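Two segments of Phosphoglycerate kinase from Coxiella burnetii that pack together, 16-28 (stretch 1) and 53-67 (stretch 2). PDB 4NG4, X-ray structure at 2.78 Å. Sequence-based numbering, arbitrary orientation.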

# COMPACT_ATOMS: atom_id res chain seq x y z
N SER A 16 10.68 18.57 4.51
CA SER A 16 9.75 18.59 3.39
C SER A 16 10.23 19.53 2.28
O SER A 16 10.97 20.48 2.54
N MET A 17 9.78 19.26 1.06
CA MET A 17 10.09 20.09 -0.11
C MET A 17 9.47 21.49 0.02
O MET A 17 10.04 22.48 -0.44
N SER A 18 8.31 21.57 0.65
CA SER A 18 7.60 22.83 0.87
C SER A 18 8.36 23.81 1.76
O SER A 18 8.21 25.03 1.62
N ASN A 19 9.17 23.28 2.68
CA ASN A 19 9.91 24.11 3.64
C ASN A 19 11.33 24.45 3.19
O ASN A 19 12.06 25.12 3.92
N LEU A 20 11.71 24.01 1.99
CA LEU A 20 13.04 24.27 1.45
C LEU A 20 12.99 25.18 0.23
O LEU A 20 12.03 25.17 -0.54
N ASN A 21 14.06 25.96 0.05
CA ASN A 21 14.17 26.92 -1.04
C ASN A 21 14.87 26.31 -2.25
O ASN A 21 16.05 25.95 -2.19
N LEU A 22 14.14 26.19 -3.37
CA LEU A 22 14.61 25.44 -4.56
C LEU A 22 15.07 26.34 -5.71
O LEU A 22 15.41 25.84 -6.79
N HIS A 23 15.08 27.66 -5.48
CA HIS A 23 15.49 28.63 -6.49
C HIS A 23 16.85 28.26 -7.08
O HIS A 23 17.86 28.26 -6.37
N ASN A 24 16.86 27.92 -8.37
CA ASN A 24 18.09 27.74 -9.15
C ASN A 24 18.96 26.56 -8.70
O ASN A 24 20.12 26.45 -9.10
N LYS A 25 18.40 25.67 -7.89
CA LYS A 25 19.16 24.53 -7.39
C LYS A 25 18.97 23.32 -8.30
O LYS A 25 18.03 23.27 -9.10
N ARG A 26 19.87 22.36 -8.17
CA ARG A 26 19.72 21.07 -8.83
C ARG A 26 18.93 20.18 -7.89
O ARG A 26 19.37 19.92 -6.77
N VAL A 27 17.77 19.73 -8.35
CA VAL A 27 16.84 18.98 -7.51
C VAL A 27 16.56 17.63 -8.13
O VAL A 27 16.12 17.54 -9.27
N MET A 28 16.81 16.60 -7.33
CA MET A 28 16.66 15.22 -7.76
C MET A 28 15.42 14.63 -7.09
O MET A 28 15.41 14.40 -5.88
N PRO A 53 2.19 17.08 -10.00
CA PRO A 53 2.28 18.32 -9.21
C PRO A 53 3.64 18.58 -8.54
O PRO A 53 4.08 19.73 -8.48
N THR A 54 4.27 17.52 -8.04
CA THR A 54 5.61 17.61 -7.44
C THR A 54 6.60 18.18 -8.45
O THR A 54 7.46 18.99 -8.10
N ILE A 55 6.45 17.77 -9.70
CA ILE A 55 7.30 18.25 -10.78
C ILE A 55 6.88 19.67 -11.22
O ILE A 55 7.72 20.47 -11.64
N GLN A 56 5.59 19.98 -11.10
CA GLN A 56 5.10 21.32 -11.44
C GLN A 56 5.55 22.37 -10.41
O GLN A 56 5.89 23.49 -10.78
N LYS A 57 5.55 21.99 -9.14
CA LYS A 57 5.95 22.90 -8.06
C LYS A 57 7.46 23.19 -8.10
O LYS A 57 7.89 24.30 -7.76
N ALA A 58 8.25 22.20 -8.52
CA ALA A 58 9.70 22.37 -8.64
C ALA A 58 10.04 23.34 -9.77
O ALA A 58 10.83 24.25 -9.58
N ILE A 59 9.43 23.13 -10.93
CA ILE A 59 9.57 24.01 -12.10
C ILE A 59 9.07 25.44 -11.80
O ILE A 59 9.71 26.42 -12.19
N GLU A 60 7.93 25.54 -11.12
CA GLU A 60 7.33 26.83 -10.79
C GLU A 60 8.24 27.64 -9.87
O GLU A 60 8.26 28.88 -9.94
N GLN A 61 8.98 26.95 -9.01
CA GLN A 61 10.00 27.60 -8.18
C GLN A 61 11.37 27.66 -8.88
O GLN A 61 12.38 28.04 -8.27
N LYS A 62 11.39 27.28 -10.15
CA LYS A 62 12.56 27.38 -11.03
C LYS A 62 13.75 26.55 -10.53
O LYS A 62 14.91 26.98 -10.55
N ALA A 63 13.44 25.33 -10.12
CA ALA A 63 14.45 24.33 -9.84
C ALA A 63 15.04 23.85 -11.16
O ALA A 63 14.44 24.04 -12.23
N ARG A 64 16.23 23.26 -11.08
CA ARG A 64 16.80 22.51 -12.19
C ARG A 64 16.46 21.06 -11.89
O ARG A 64 17.10 20.44 -11.05
N VAL A 65 15.46 20.53 -12.58
CA VAL A 65 14.82 19.27 -12.14
C VAL A 65 15.33 18.00 -12.82
O VAL A 65 15.28 17.88 -14.04
N MET A 66 15.82 17.07 -12.01
CA MET A 66 16.18 15.73 -12.47
C MET A 66 15.18 14.70 -11.92
O MET A 66 15.17 14.42 -10.72
N ILE A 67 14.35 14.15 -12.80
CA ILE A 67 13.31 13.22 -12.39
C ILE A 67 13.83 11.78 -12.41
O ILE A 67 14.24 11.28 -13.44

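Where two parallel strands pair, the backbone fixes the register and the side chains fill the space that remains; these two segments of phosphoglycerate kinase illustrate the principle. M66, R64 and M17 bury the most surface. M66 lies on the same sheet face as R26, R64 and M28. With chi1 m, chi2 t and chi3 m, it brings its CE to 3.7 Å from R26 CB, while its SD lies 4.2 Å from M28 CE; M28 is t at chi1 and chi2. R64 (m, t, t) reaches back to N24, in the type II turn from L22 to K25 that leads into the other strand. It makes three weak hydrogen bonds: NE to N24 O (3.2 Å) and N24 OD1 (3.3 Å), and NH2 to N24 OD1 (3.3 Å). N24 points its CB away, yet its side-chain end comes nearer, placing OD1 within reach of R64 NE and NH2. On the other face, V27 (t) sets CG2 3.7 Å from A63 CB. L22 (m, t) points toward stretch 2, its CB 4.3 Å from A63 CB and its CG 3.4 Å from OE1 of Q61. Nearer the start of stretch 1, M17 points toward the helix, t at chi1 and chi2 with chi3 between wells at 143°. Its CE settles against the helix, 3.4 Å from T54 O and 3.9 Å from A58 CB.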

# COMPACT_ATOMS: atom_id res chain seq x y z
CB SER A 16 8.37 19.03 3.88
OG SER A 16 7.51 19.28 2.79
CB MET A 17 9.60 19.38 -1.38
CG MET A 17 9.81 20.15 -2.68
SD MET A 17 9.80 19.09 -4.14
CE MET A 17 8.96 20.16 -5.31
CB SER A 18 6.22 22.55 1.49
OG SER A 18 6.35 21.77 2.66
CB ASN A 19 9.95 23.41 5.01
CG ASN A 19 8.65 23.59 5.79
OD1 ASN A 19 8.32 24.69 6.23
ND2 ASN A 19 7.92 22.49 5.97
CB LEU A 20 13.73 22.96 1.09
CG LEU A 20 14.01 22.01 2.26
CD1 LEU A 20 14.27 20.57 1.76
CD2 LEU A 20 15.17 22.54 3.12
CB ASN A 21 14.93 28.15 -0.54
CG ASN A 21 15.52 28.95 -1.65
OD1 ASN A 21 14.85 29.80 -2.26
ND2 ASN A 21 16.79 28.71 -1.93
CB LEU A 22 13.50 24.52 -5.07
CG LEU A 22 12.67 23.77 -4.02
CD1 LEU A 22 11.80 22.71 -4.70
CD2 LEU A 22 13.56 23.15 -2.97
CB HIS A 23 15.54 30.04 -5.89
CG HIS A 23 15.47 31.15 -6.90
ND1 HIS A 23 14.79 32.32 -6.65
CD2 HIS A 23 15.96 31.26 -8.15
CE1 HIS A 23 14.87 33.11 -7.70
NE2 HIS A 23 15.58 32.49 -8.63
CB ASN A 24 18.93 29.03 -9.14
CG ASN A 24 19.57 29.32 -10.47
OD1 ASN A 24 20.57 28.70 -10.85
ND2 ASN A 24 19.00 30.27 -11.20
CB LYS A 25 18.74 24.21 -5.95
CG LYS A 25 19.32 25.16 -4.90
CD LYS A 25 19.18 24.58 -3.50
CE LYS A 25 20.11 25.24 -2.49
NZ LYS A 25 20.23 24.38 -1.27
CB ARG A 26 21.08 20.43 -9.11
CG ARG A 26 21.93 21.17 -10.13
CD ARG A 26 23.26 20.48 -10.29
NE ARG A 26 24.13 20.70 -9.13
CZ ARG A 26 25.05 19.84 -8.68
NH1 ARG A 26 25.24 18.66 -9.26
NH2 ARG A 26 25.80 20.17 -7.63
CB VAL A 27 15.50 19.73 -7.32
CG1 VAL A 27 14.52 18.87 -6.52
CG2 VAL A 27 15.73 21.07 -6.64
CB MET A 28 17.93 14.46 -7.38
CG MET A 28 18.28 13.31 -8.29
SD MET A 28 19.88 12.60 -7.87
CE MET A 28 20.60 12.46 -9.51
CB PRO A 53 1.19 18.14 -8.14
CG PRO A 53 0.27 17.09 -8.70
CD PRO A 53 1.14 16.19 -9.49
CB THR A 54 6.13 16.23 -6.97
OG1 THR A 54 5.35 15.77 -5.86
CG2 THR A 54 7.60 16.31 -6.56
CB ILE A 55 7.28 17.26 -11.98
CG1 ILE A 55 7.74 15.87 -11.52
CG2 ILE A 55 8.18 17.76 -13.09
CD1 ILE A 55 7.48 14.76 -12.52
CB GLN A 56 3.57 21.35 -11.57
CG GLN A 56 3.00 20.38 -12.60
CD GLN A 56 1.54 20.69 -12.94
OE1 GLN A 56 1.25 21.57 -13.74
NE2 GLN A 56 0.61 19.95 -12.32
CB LYS A 57 5.54 22.32 -6.69
CG LYS A 57 5.69 23.31 -5.52
CD LYS A 57 4.78 22.96 -4.32
CE LYS A 57 5.12 21.59 -3.71
NZ LYS A 57 4.32 21.31 -2.49
CB ALA A 58 10.37 21.04 -8.88
CB ILE A 59 8.81 23.43 -13.31
CG1 ILE A 59 9.45 22.13 -13.78
CG2 ILE A 59 8.75 24.41 -14.46
CD1 ILE A 59 8.54 21.28 -14.64
CB GLU A 60 5.96 26.64 -10.15
CG GLU A 60 5.14 27.93 -9.97
CD GLU A 60 3.87 27.71 -9.15
OE1 GLU A 60 3.57 26.54 -8.82
OE2 GLU A 60 3.18 28.72 -8.84
CB GLN A 61 10.12 26.89 -6.83
CG GLN A 61 8.86 27.01 -5.99
CD GLN A 61 8.93 26.20 -4.72
OE1 GLN A 61 10.02 25.85 -4.26
NE2 GLN A 61 7.77 25.90 -4.15
CB LYS A 62 12.92 28.85 -11.32
CG LYS A 62 12.20 29.37 -12.57
CD LYS A 62 12.02 30.86 -12.58
CE LYS A 62 11.49 31.31 -13.92
NZ LYS A 62 11.17 32.76 -13.96
CB ALA A 63 13.84 23.15 -9.08
CB ARG A 64 18.31 22.72 -12.27
CG ARG A 64 18.75 24.18 -12.32
CD ARG A 64 20.15 24.36 -11.73
NE ARG A 64 20.75 25.64 -12.11
CZ ARG A 64 21.50 25.85 -13.19
NH1 ARG A 64 21.79 24.87 -14.03
NH2 ARG A 64 21.97 27.07 -13.42
CB VAL A 65 13.28 19.34 -12.31
CG1 VAL A 65 12.68 17.94 -12.29
CG2 VAL A 65 12.66 20.19 -11.22
CB MET A 66 17.59 15.38 -11.99
CG MET A 66 18.70 16.16 -12.66
SD MET A 66 20.29 15.99 -11.81
CE MET A 66 20.07 17.20 -10.50
CB ILE A 67 12.07 13.29 -13.30
CG1 ILE A 67 11.54 14.73 -13.38
CG2 ILE A 67 10.99 12.35 -12.78
CD1 ILE A 67 10.52 14.93 -14.48